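Local coordinates for glycosyl hydrolase, family 31/fibronectin type III domain protein (Clostridium perfringens, PDB 4UAP) that binds N-acetylgalactosamine through a calcium-containing carbohydrate-binding module of family 32, a beta-sandwich that probably targets its parent family 31 glycoside hydrolase to galacto-configured glycans, at residues L21-L24 with I25-T28; T28-D32 with D33-M37; W41-T44 with S45-D49; R75-S78 with N79-N83. One frame throughout, in Å; residues are numbered along the deposited sequence.

Contact 1 (L21-L24 with I25-T28); sequences LDKL and IDGT. With CA (calcium ion), chain D.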
loop_
_atom_site.group_PDB
_atom_site.type_symbol
_atom_site.label_atom_id
_atom_site.label_comp_id
_atom_site.label_asym_id
_atom_site.label_seq_id
_atom_site.Cartn_x
_atom_site.Cartn_y
_atom_site.Cartn_z
ATOM N N LEU A 21 4.877 -7.771 -3.601
ATOM C CA LEU A 21 4.486 -7.341 -2.257
ATOM C C LEU A 21 5.669 -7.000 -1.358
ATOM O O LEU A 21 5.573 -6.131 -0.504
ATOM C CB LEU A 21 3.638 -8.436 -1.591
ATOM C CG LEU A 21 2.286 -8.712 -2.259
ATOM C CD1 LEU A 21 1.604 -9.945 -1.654
ATOM C CD2 LEU A 21 1.400 -7.500 -2.143
ATOM N N ASP A 22 6.778 -7.706 -1.551
ATOM C CA ASP A 22 7.975 -7.508 -0.747
ATOM C C ASP A 22 8.503 -6.081 -0.845
ATOM O O ASP A 22 9.116 -5.573 0.099
ATOM C CB ASP A 22 9.061 -8.504 -1.171
ATOM C CG ASP A 22 9.429 -8.370 -2.642
ATOM O OD1 ASP A 22 8.578 -8.682 -3.504
ATOM O OD2 ASP A 22 10.568 -7.952 -2.942
ATOM N N LYS A 23 8.243 -5.426 -1.975
ATOM C CA LYS A 23 8.716 -4.051 -2.186
ATOM C C LYS A 23 7.936 -3.034 -1.346
ATOM O O LYS A 23 8.300 -1.861 -1.285
ATOM C CB LYS A 23 8.639 -3.686 -3.675
ATOM C CG LYS A 23 9.601 -4.493 -4.568
ATOM C CD LYS A 23 11.057 -4.238 -4.168
ATOM C CE LYS A 23 12.047 -5.050 -5.012
ATOM N NZ LYS A 23 12.293 -4.438 -6.349
ATOM N N LEU A 24 6.855 -3.474 -0.712
ATOM C CA LEU A 24 6.114 -2.596 0.194
ATOM C C LEU A 24 6.829 -2.463 1.532
ATOM O O LEU A 24 6.619 -1.494 2.258
ATOM C CB LEU A 24 4.688 -3.117 0.435
ATOM C CG LEU A 24 3.724 -3.146 -0.751
ATOM C CD1 LEU A 24 2.424 -3.899 -0.375
ATOM C CD2 LEU A 24 3.419 -1.725 -1.245
ATOM N N ILE A 25 7.667 -3.439 1.865
ATOM C CA ILE A 25 8.307 -3.442 3.177
ATOM C C ILE A 25 9.815 -3.702 3.121
ATOM O O ILE A 25 10.415 -4.110 4.115
ATOM C CB ILE A 25 7.650 -4.494 4.104
ATOM C CG1 ILE A 25 7.804 -5.897 3.520
ATOM C CG2 ILE A 25 6.168 -4.205 4.289
ATOM C CD1 ILE A 25 7.251 -7.001 4.405
ATOM N N ASP A 26 10.440 -3.441 1.977
ATOM C CA ASP A 26 11.866 -3.737 1.841
ATOM C C ASP A 26 12.744 -2.591 2.343
ATOM O O ASP A 26 13.967 -2.679 2.298
ATOM C CB ASP A 26 12.215 -4.049 0.391
ATOM C CG ASP A 26 11.973 -2.871 -0.522
ATOM O OD1 ASP A 26 10.889 -2.263 -0.418
ATOM O OD2 ASP A 26 12.864 -2.539 -1.331
ATOM N N GLY A 27 12.120 -1.517 2.819
ATOM C CA GLY A 27 12.858 -0.400 3.382
ATOM C C GLY A 27 13.283 0.617 2.340
ATOM O O GLY A 27 14.231 1.369 2.555
ATOM N N THR A 28 12.592 0.643 1.205
ATOM C CA THR A 28 12.893 1.609 0.156
ATOM C C THR A 28 11.705 2.519 -0.084
ATOM O O THR A 28 10.691 2.087 -0.628
ATOM C CB THR A 28 13.267 0.923 -1.182
ATOM O OG1 THR A 28 12.281 -0.067 -1.510
ATOM C CG2 THR A 28 14.637 0.253 -1.078
HETATM CA CA CA D . 9.825 -0.170 -1.219
#

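Contact 2 (T28-D32 with D33-M37); sequences TTSSD and DSSRM. With CA (calcium ion), chain D.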
loop_
_atom_site.group_PDB
_atom_site.type_symbol
_atom_site.label_atom_id
_atom_site.label_comp_id
_atom_site.label_asym_id
_atom_site.label_seq_id
_atom_site.Cartn_x
_atom_site.Cartn_y
_atom_site.Cartn_z
ATOM N N THR A 28 12.592 0.643 1.205
ATOM C CA THR A 28 12.893 1.609 0.156
ATOM C C THR A 28 11.705 2.519 -0.084
ATOM O O THR A 28 10.691 2.087 -0.628
ATOM C CB THR A 28 13.267 0.923 -1.182
ATOM O OG1 THR A 28 12.281 -0.067 -1.510
ATOM C CG2 THR A 28 14.637 0.253 -1.078
ATOM N N THR A 29 11.837 3.787 0.286
ATOM C CA THR A 29 10.709 4.710 0.175
ATOM C C THR A 29 10.781 5.620 -1.048
ATOM O O THR A 29 9.877 6.420 -1.279
ATOM C CB THR A 29 10.606 5.602 1.425
ATOM O OG1 THR A 29 11.846 6.293 1.606
ATOM C CG2 THR A 29 10.297 4.764 2.662
ATOM N N SER A 30 11.851 5.516 -1.828
ATOM C CA SER A 30 11.976 6.369 -3.014
ATOM C C SER A 30 11.007 5.915 -4.099
ATOM O O SER A 30 10.460 4.808 -4.031
ATOM C CB SER A 30 13.406 6.356 -3.555
ATOM O OG SER A 30 13.643 5.171 -4.298
ATOM N N SER A 31 10.808 6.761 -5.104
ATOM C CA SER A 31 9.876 6.462 -6.196
ATOM C C SER A 31 10.517 5.687 -7.349
ATOM O O SER A 31 9.855 5.410 -8.355
ATOM C CB SER A 31 9.265 7.758 -6.736
ATOM O OG SER A 31 8.462 8.394 -5.753
ATOM N N ASP A 32 11.795 5.337 -7.203
ATOM C CA ASP A 32 12.529 4.590 -8.228
ATOM C C ASP A 32 11.820 3.281 -8.552
ATOM O O ASP A 32 11.195 2.702 -7.668
ATOM C CB ASP A 32 13.955 4.300 -7.753
ATOM C CG ASP A 32 14.767 5.574 -7.510
ATOM O OD1 ASP A 32 14.857 6.413 -8.433
ATOM O OD2 ASP A 32 15.311 5.738 -6.395
ATOM N N ASP A 33 11.926 2.808 -9.797
ATOM C CA ASP A 33 11.324 1.524 -10.181
ATOM C C ASP A 33 11.750 0.405 -9.239
ATOM O O ASP A 33 10.965 -0.500 -8.933
ATOM C CB ASP A 33 11.709 1.123 -11.611
ATOM C CG ASP A 33 11.038 1.979 -12.674
ATOM O OD1 ASP A 33 10.083 2.721 -12.352
ATOM O OD2 ASP A 33 11.462 1.890 -13.849
ATOM N N SER A 34 13.003 0.465 -8.790
ATOM C CA SER A 34 13.564 -0.598 -7.965
ATOM C C SER A 34 13.009 -0.619 -6.528
ATOM O O SER A 34 13.215 -1.591 -5.796
ATOM C CB SER A 34 15.088 -0.472 -7.933
ATOM O OG SER A 34 15.471 0.774 -7.380
ATOM N N SER A 35 12.307 0.441 -6.132
ATOM C CA SER A 35 11.723 0.529 -4.780
ATOM C C SER A 35 10.276 0.037 -4.684
ATOM O O SER A 35 9.805 -0.321 -3.601
ATOM C CB SER A 35 11.758 1.979 -4.272
ATOM O OG SER A 35 13.071 2.518 -4.267
ATOM N N ARG A 36 9.567 0.032 -5.809
ATOM C CA ARG A 36 8.105 0.005 -5.785
ATOM C C ARG A 36 7.450 -1.361 -5.946
ATOM O O ARG A 36 8.022 -2.270 -6.550
ATOM C CB ARG A 36 7.550 0.911 -6.896
ATOM C CG ARG A 36 8.020 2.355 -6.869
ATOM C CD ARG A 36 7.115 3.210 -7.753
ATOM N NE ARG A 36 6.882 2.565 -9.045
ATOM C CZ ARG A 36 7.614 2.768 -10.139
ATOM N NH1 ARG A 36 8.637 3.626 -10.128
ATOM N NH2 ARG A 36 7.315 2.113 -11.251
ATOM N N MET A 37 6.235 -1.470 -5.403
ATOM C CA MET A 37 5.251 -2.469 -5.811
ATOM C C MET A 37 4.361 -1.839 -6.885
ATOM O O MET A 37 3.780 -0.772 -6.660
ATOM C CB MET A 37 4.395 -2.930 -4.620
ATOM C CG MET A 37 3.369 -4.044 -4.948
ATOM S SD MET A 37 1.823 -4.005 -3.988
ATOM C CE MET A 37 1.017 -2.686 -4.876
HETATM CA CA CA D . 9.825 -0.170 -1.219
#

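Contact 3 (W41-T44 with S45-D49); sequences WIFT and SDQQD. With NGA (2-acetamido-2-deoxy-beta-D-galactopyranose), chain C.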
loop_
_atom_site.group_PDB
_atom_site.type_symbol
_atom_site.label_atom_id
_atom_site.label_comp_id
_atom_site.label_asym_id
_atom_site.label_seq_id
_atom_site.Cartn_x
_atom_site.Cartn_y
_atom_site.Cartn_z
ATOM N N TRP A 41 2.635 -4.017 -15.505
ATOM C CA TRP A 41 2.801 -2.999 -16.543
ATOM C C TRP A 41 2.104 -3.407 -17.834
ATOM O O TRP A 41 2.015 -4.593 -18.155
ATOM C CB TRP A 41 4.281 -2.739 -16.825
ATOM C CG TRP A 41 5.008 -2.058 -15.707
ATOM C CD1 TRP A 41 4.570 -1.883 -14.418
ATOM C CD2 TRP A 41 6.309 -1.472 -15.775
ATOM N NE1 TRP A 41 5.523 -1.214 -13.688
ATOM C CE2 TRP A 41 6.599 -0.950 -14.496
ATOM C CE3 TRP A 41 7.252 -1.319 -16.805
ATOM C CZ2 TRP A 41 7.801 -0.293 -14.213
ATOM C CZ3 TRP A 41 8.447 -0.666 -16.520
ATOM C CH2 TRP A 41 8.710 -0.161 -15.233
ATOM N N ILE A 42 1.594 -2.417 -18.555
ATOM C CA ILE A 42 0.977 -2.636 -19.849
ATOM C C ILE A 42 2.001 -2.425 -20.959
ATOM O O ILE A 42 2.496 -1.315 -21.131
ATOM C CB ILE A 42 -0.205 -1.680 -20.084
ATOM C CG1 ILE A 42 -1.177 -1.719 -18.905
ATOM C CG2 ILE A 42 -0.904 -2.023 -21.394
ATOM C CD1 ILE A 42 -1.649 -3.079 -18.575
ATOM N N PHE A 43 2.303 -3.482 -21.709
ATOM C CA PHE A 43 3.362 -3.444 -22.719
ATOM C C PHE A 43 2.839 -3.369 -24.147
ATOM O O PHE A 43 3.551 -2.921 -25.042
ATOM C CB PHE A 43 4.258 -4.677 -22.598
ATOM C CG PHE A 43 5.098 -4.702 -21.351
ATOM C CD1 PHE A 43 6.296 -4.023 -21.300
ATOM C CD2 PHE A 43 4.688 -5.420 -20.233
ATOM C CE1 PHE A 43 7.077 -4.046 -20.161
ATOM C CE2 PHE A 43 5.462 -5.447 -19.096
ATOM C CZ PHE A 43 6.657 -4.763 -19.054
ATOM N N THR A 44 1.617 -3.853 -24.364
ATOM C CA THR A 44 1.016 -3.833 -25.694
ATOM C C THR A 44 -0.419 -3.360 -25.611
ATOM O O THR A 44 -1.058 -3.441 -24.558
ATOM C CB THR A 44 1.035 -5.216 -26.386
ATOM O OG1 THR A 44 0.165 -6.116 -25.683
ATOM C CG2 THR A 44 2.448 -5.781 -26.421
ATOM N N SER A 45 -0.918 -2.867 -26.736
ATOM C CA SER A 45 -2.276 -2.358 -26.819
ATOM C C SER A 45 -3.320 -3.471 -26.741
ATOM O O SER A 45 -4.475 -3.192 -26.463
ATOM C CB SER A 45 -2.461 -1.557 -28.117
ATOM O OG SER A 45 -2.027 -2.312 -29.241
ATOM N N ASP A 46 -2.930 -4.721 -26.987
ATOM C CA ASP A 46 -3.911 -5.820 -26.928
ATOM C C ASP A 46 -3.689 -6.779 -25.752
ATOM O O ASP A 46 -4.298 -7.849 -25.676
ATOM C CB ASP A 46 -3.916 -6.602 -28.245
ATOM C CG ASP A 46 -2.572 -7.235 -28.568
ATOM O OD1 ASP A 46 -1.603 -7.038 -27.800
ATOM O OD2 ASP A 46 -2.485 -7.921 -29.611
ATOM N N GLN A 47 -2.821 -6.380 -24.832
ATOM C CA GLN A 47 -2.511 -7.182 -23.656
ATOM C C GLN A 47 -3.756 -7.484 -22.822
ATOM O O GLN A 47 -4.531 -6.587 -22.507
ATOM C CB GLN A 47 -1.476 -6.451 -22.801
ATOM C CG GLN A 47 -0.953 -7.230 -21.616
ATOM C CD GLN A 47 0.146 -6.462 -20.917
ATOM O OE1 GLN A 47 0.955 -5.815 -21.573
ATOM N NE2 GLN A 47 0.173 -6.515 -19.588
ATOM N N GLN A 48 -3.941 -8.747 -22.458
ATOM C CA GLN A 48 -5.123 -9.134 -21.687
ATOM C C GLN A 48 -4.734 -9.583 -20.284
ATOM O O GLN A 48 -5.578 -9.621 -19.392
ATOM C CB GLN A 48 -5.918 -10.234 -22.406
ATOM C CG GLN A 48 -6.626 -9.763 -23.680
ATOM C CD GLN A 48 -7.464 -8.499 -23.457
ATOM O OE1 GLN A 48 -7.218 -7.454 -24.072
ATOM N NE2 GLN A 48 -8.459 -8.593 -22.575
ATOM N N ASP A 49 -3.451 -9.905 -20.102
ATOM C CA ASP A 49 -2.871 -10.164 -18.780
ATOM C C ASP A 49 -2.626 -8.858 -18.006
ATOM O O ASP A 49 -1.611 -8.185 -18.212
ATOM C CB ASP A 49 -1.556 -10.934 -18.929
ATOM C CG ASP A 49 -0.900 -11.247 -17.594
ATOM O OD1 ASP A 49 0.352 -11.276 -17.536
ATOM O OD2 ASP A 49 -1.635 -11.474 -16.606
HETATM C C1 NGA C . 4.525 3.241 -17.606
HETATM C C2 NGA C . 5.442 3.748 -16.496
HETATM C C3 NGA C . 5.801 2.604 -15.570
HETATM C C4 NGA C . 4.517 1.929 -15.107
HETATM C C5 NGA C . 3.792 1.370 -16.332
HETATM C C6 NGA C . 2.465 0.670 -16.067
HETATM C C7 NGA C . 7.051 5.599 -16.757
HETATM C C8 NGA C . 8.341 6.037 -17.388
HETATM N N2 NGA C . 6.658 4.351 -17.043
HETATM O O1 NGA C . 3.904 4.359 -18.195
HETATM O O3 NGA C . 6.553 3.138 -14.508
HETATM O O4 NGA C . 3.710 2.891 -14.461
HETATM O O5 NGA C . 3.458 2.429 -17.179
HETATM O O6 NGA C . 1.852 0.322 -17.305
HETATM O O7 NGA C . 6.422 6.376 -16.023
#

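Contact 4 (R75-S78 with N79-N83); sequences RMNS and NGTIN. With NGA (2-acetamido-2-deoxy-beta-D-galactopyranose), chain C; GOL (glycerol), chain E.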
loop_
_atom_site.group_PDB
_atom_site.type_symbol
_atom_site.label_atom_id
_atom_site.label_comp_id
_atom_site.label_asym_id
_atom_site.label_seq_id
_atom_site.Cartn_x
_atom_site.Cartn_y
_atom_site.Cartn_z
ATOM N N ARG A 75 4.036 7.157 -5.250
ATOM C CA ARG A 75 4.991 7.381 -6.324
ATOM C C ARG A 75 4.926 8.836 -6.767
ATOM O O ARG A 75 3.893 9.301 -7.243
ATOM C CB ARG A 75 4.725 6.452 -7.510
ATOM C CG ARG A 75 5.741 6.639 -8.635
ATOM C CD ARG A 75 5.360 5.851 -9.865
ATOM N NE ARG A 75 6.340 6.052 -10.923
ATOM C CZ ARG A 75 6.293 5.436 -12.098
ATOM N NH1 ARG A 75 5.306 4.585 -12.358
ATOM N NH2 ARG A 75 7.230 5.674 -13.004
ATOM N N MET A 76 6.039 9.545 -6.615
ATOM C CA MET A 76 6.087 10.966 -6.953
ATOM C C MET A 76 7.027 11.227 -8.128
ATOM O O MET A 76 7.993 10.487 -8.347
ATOM C CB MET A 76 6.533 11.804 -5.744
ATOM C CG MET A 76 5.736 11.533 -4.456
ATOM S SD MET A 76 3.954 11.797 -4.598
ATOM C CE MET A 76 3.905 13.587 -4.572
ATOM N N ASN A 77 6.739 12.285 -8.877
ATOM C CA ASN A 77 7.653 12.750 -9.913
ATOM C C ASN A 77 8.775 13.533 -9.267
ATOM O O ASN A 77 8.635 13.977 -8.133
ATOM C CB ASN A 77 6.918 13.620 -10.929
ATOM C CG ASN A 77 5.802 12.880 -11.607
ATOM O OD1 ASN A 77 5.989 11.750 -12.063
ATOM N ND2 ASN A 77 4.632 13.503 -11.681
ATOM N N SER A 78 9.880 13.719 -9.987
ATOM C CA SER A 78 11.034 14.422 -9.425
ATOM C C SER A 78 10.693 15.850 -8.979
ATOM O O SER A 78 11.325 16.379 -8.070
ATOM C CB SER A 78 12.185 14.461 -10.440
ATOM O OG SER A 78 11.806 15.192 -11.595
ATOM N N ASN A 79 9.690 16.467 -9.598
ATOM C CA ASN A 79 9.330 17.836 -9.234
ATOM C C ASN A 79 8.343 17.914 -8.070
ATOM O O ASN A 79 7.792 18.974 -7.789
ATOM C CB ASN A 79 8.759 18.594 -10.448
ATOM C CG ASN A 79 7.416 18.049 -10.915
ATOM O OD1 ASN A 79 6.891 17.075 -10.367
ATOM N ND2 ASN A 79 6.846 18.685 -11.934
ATOM N N GLY A 80 8.099 16.790 -7.403
ATOM C CA GLY A 80 7.232 16.806 -6.240
ATOM C C GLY A 80 5.745 16.633 -6.507
ATOM O O GLY A 80 4.953 16.563 -5.564
ATOM N N THR A 81 5.350 16.571 -7.776
ATOM C CA THR A 81 3.959 16.272 -8.104
ATOM C C THR A 81 3.742 14.753 -8.063
ATOM O O THR A 81 4.680 13.985 -8.266
ATOM C CB THR A 81 3.563 16.805 -9.489
ATOM O OG1 THR A 81 4.411 16.206 -10.477
ATOM C CG2 THR A 81 3.703 18.339 -9.547
ATOM N N ILE A 82 2.510 14.324 -7.803
ATOM C CA ILE A 82 2.220 12.893 -7.712
ATOM C C ILE A 82 2.149 12.273 -9.120
ATOM O O ILE A 82 1.548 12.845 -10.041
ATOM C CB ILE A 82 0.914 12.640 -6.946
ATOM C CG1 ILE A 82 0.790 11.163 -6.560
ATOM C CG2 ILE A 82 -0.300 13.123 -7.756
ATOM C CD1 ILE A 82 -0.162 10.929 -5.387
ATOM N N ASN A 83 2.784 11.118 -9.295
ATOM C CA ASN A 83 2.831 10.485 -10.609
ATOM C C ASN A 83 1.474 9.929 -11.011
ATOM O O ASN A 83 0.657 9.571 -10.164
ATOM C CB ASN A 83 3.892 9.374 -10.640
ATOM C CG ASN A 83 4.017 8.722 -12.009
ATOM O OD1 ASN A 83 3.538 7.608 -12.223
ATOM N ND2 ASN A 83 4.656 9.425 -12.949
HETATM C C1 NGA C . 4.525 3.241 -17.606
HETATM C C2 NGA C . 5.442 3.748 -16.496
HETATM C C3 NGA C . 5.801 2.604 -15.570
HETATM C C4 NGA C . 4.517 1.929 -15.107
HETATM C C5 NGA C . 3.792 1.370 -16.332
HETATM C C6 NGA C . 2.465 0.670 -16.067
HETATM C C7 NGA C . 7.051 5.599 -16.757
HETATM C C8 NGA C . 8.341 6.037 -17.388
HETATM N N2 NGA C . 6.658 4.351 -17.043
HETATM O O1 NGA C . 3.904 4.359 -18.195
HETATM O O3 NGA C . 6.553 3.138 -14.508
HETATM O O4 NGA C . 3.710 2.891 -14.461
HETATM O O5 NGA C . 3.458 2.429 -17.179
HETATM O O6 NGA C . 1.852 0.322 -17.305
HETATM O O7 NGA C . 6.422 6.376 -16.023
HETATM C C1 GOL E . 9.894 14.848 -15.370
HETATM O O1 GOL E . 11.102 14.399 -14.792
HETATM C C2 GOL E . 9.529 16.243 -14.863
HETATM O O2 GOL E . 9.006 17.035 -15.909
HETATM C C3 GOL E . 8.508 16.115 -13.738
HETATM O O3 GOL E . 9.181 15.660 -12.588
#

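Contact 1 (L21-L24 with I25-T28)
K23 and D26 meet at the calcium ion, and their meeting is a compact example of how a metal can fold a loop round itself. The carbonyl O of K23 lies 2.3 Å from the calcium ion and D26 OD1 2.5 Å from it, which brings these two oxygens within 2.8 Å of each other as fellow ligands. D26 holds its CG between the backbone N and the carbonyl carbon (chi1 63°), and the carboxylate is thereby carried back over the chain toward K23. T28 gives two more ligands, its carbonyl O and its OG1. That hydroxyl also donates to D26 OD2, at 2.5 Å on the syn side and somewhat out of the carboxylate plane, so both oxygens of D26 are used. At the start of the turn, I25 N donates to D22 O over 3.1 Å, closing off the 3-10 segment 21-24.

The apolar side is buried: L24 packs against M57 and F59 of strand 55-61 and V8 of strand 6-9. By contrast, the D22 carboxylate lies on the exposed side, and the K23 chain turns away from the metal, only its CD passing D26 OD2, at 3.8 Å, before NZ reaches S34 O.

S35, N143 and E144 supply the remaining ligands. A coordination shell made wholly of oxygens suits calcium, and the cation would be expected to stabilise the carboxylate of D26 in its charged form.

Contact 2 (T28-D32 with D33-M37)
R36 reaches back along its own loop to meet S31 and D32, and its path illustrates how an arginine can tie a turn together before presenting itself to a ligand. CB lies near D32 O, and CG packs more closely on the same oxygen, at 3.3 Å. CD moves on to S31 O, and the chain bends at chi3 (-46°), bringing the guanidinium edge round to that carbonyl. There NH1 donates to S31 O over 2.8 Å, with the acceptor almost exactly in the guanidinium plane. NH1 also forms a salt bridge with the anti lone pair of D33 OD1, at 2.8 Å, to which NH2 adds a weak bond. D38, just beyond the segment, takes NH2 in a second salt bridge. Two aspartates and a carbonyl thus fix the rotation of the group, which touches the bound N-acetylgalactosamine.

The rest of the loop closes on S35. Its N donates to D32 O at 3.0 Å, and its CB packs against CB and OG1 of T28, the latter sharing the calcium ion with S35 O, 2.4 Å from the metal. S35 OG lies 2.7 Å from S30 OG, which in turn donates to D32 OD2 over 2.7 Å from above the carboxylate plane.

The loop joins strand 6-9 to strand 37-38. R36 leans on A141 and N143 of strand 141-149, M37 enters strand 37-38 and packs on F55 and M57 of strand 55-61, and S31 OG bonds to M76 N in the loop after strand 64-74.

Contact 3 (W41-T44 with S45-D49)
One wall of the N-acetylgalactosamine pocket is built on this loop, where an aromatic platform carries the sugar and a glutamine braces the backbone behind it. The C-H face of the sugar lies over one face of the W41 ring, a CH-pi contact of the kind common among galactose-binding modules: C4 of the ligand sits 3.5 Å above the indole plane, offset toward the rim, while C5 lies over CG and C6 overhangs the rim just beyond the CG-CD1 bond. I42 N adds a nearly straight hydrogen bond to the sugar O6, 3.0 Å long.

Behind this surface, Q47 inserts an extended side chain, with CG anti to the backbone N (chi1 -174°), into the curve of the loop. Its amide works at both ends. OE1 accepts from F43 N at 2.7 Å, and from T44 N only weakly, whereas NE2 donates to W41 O at 3.0 Å. The second N-H of NE2 goes to D49 O, 2.8 Å away and close to the amide plane. The F43 ring lies at only 18° to that amide, with OE1 near its edge. A type I turn from T44 to Q47 closes the loop, and T44 OG1 donates to D46 OD1 over 2.9 Å.

The loop connects strand 37-38 to strand 55-61, and its centre lies about 23 Å from the centre of the chain; W41 ties it to the body through its NE1 bond to D38 and its packing on M19 and R36.

Contact 4 (R75-S78 with N79-N83)
The R75 guanidinium and the N83 amide lie stacked, their planes 27° apart and their side chains running the same way. N83 OD1 stands 3.2 Å above one face of the guanidinium, offset toward the rim, and the bound N-acetylgalactosamine meets the edge. There NH1 donates to the sugar O3 at 2.9 Å and to O4 at 3.1 Å, while NH2 adds weak bonds to O3 and to the acetamido O7. The arginine chain runs straight from CB to NE, every torsion near 180°, and delivers this edge to the ligand.

N77 OD1 takes N83 ND2 on a lone pair in its carbonyl plane, at 2.8 Å, with the two amides nearly perpendicular (80°). N77 ND2 donates to T81 OG1, which itself donates to N79 OD1 over 2.6 Å; T81 N bonds to the same oxygen and completes an Asx turn. The backbones bridge at M76 and I82, where M76 SD packs on I82 CG1.

N83 OD1 accepts from A85 N. The bonds that hold N83 are likely to set the surface on which the guanidinium lies. The bonds from R75 to O3 and the axial O4 are consistent with recognition of a galacto-configured sugar, to which the acetamido O7 adds only a weak bond.

How the contacts relate
The four contacts show how a metal site and a sugar site can share one scaffold. Contacts 1 and 2 have centres 8 Å apart, share T28 and enclose the same calcium ion; K23 NZ, 3.0 Å from S34 O, links them further. Contact 2 is also the bridge to the pocket: S31 OG lies 2.8 Å from M76 N of contact 4, and R36 NH2 is 3.8 Å from W41 CZ2 of contact 3. R36 NH2 and R75 NH1 approach to 3.4 Å where both arginines line the sugar pocket. Contacts 3 and 4 do not touch, their nearest atoms being about 6 Å apart, and N-acetylgalactosamine joins them.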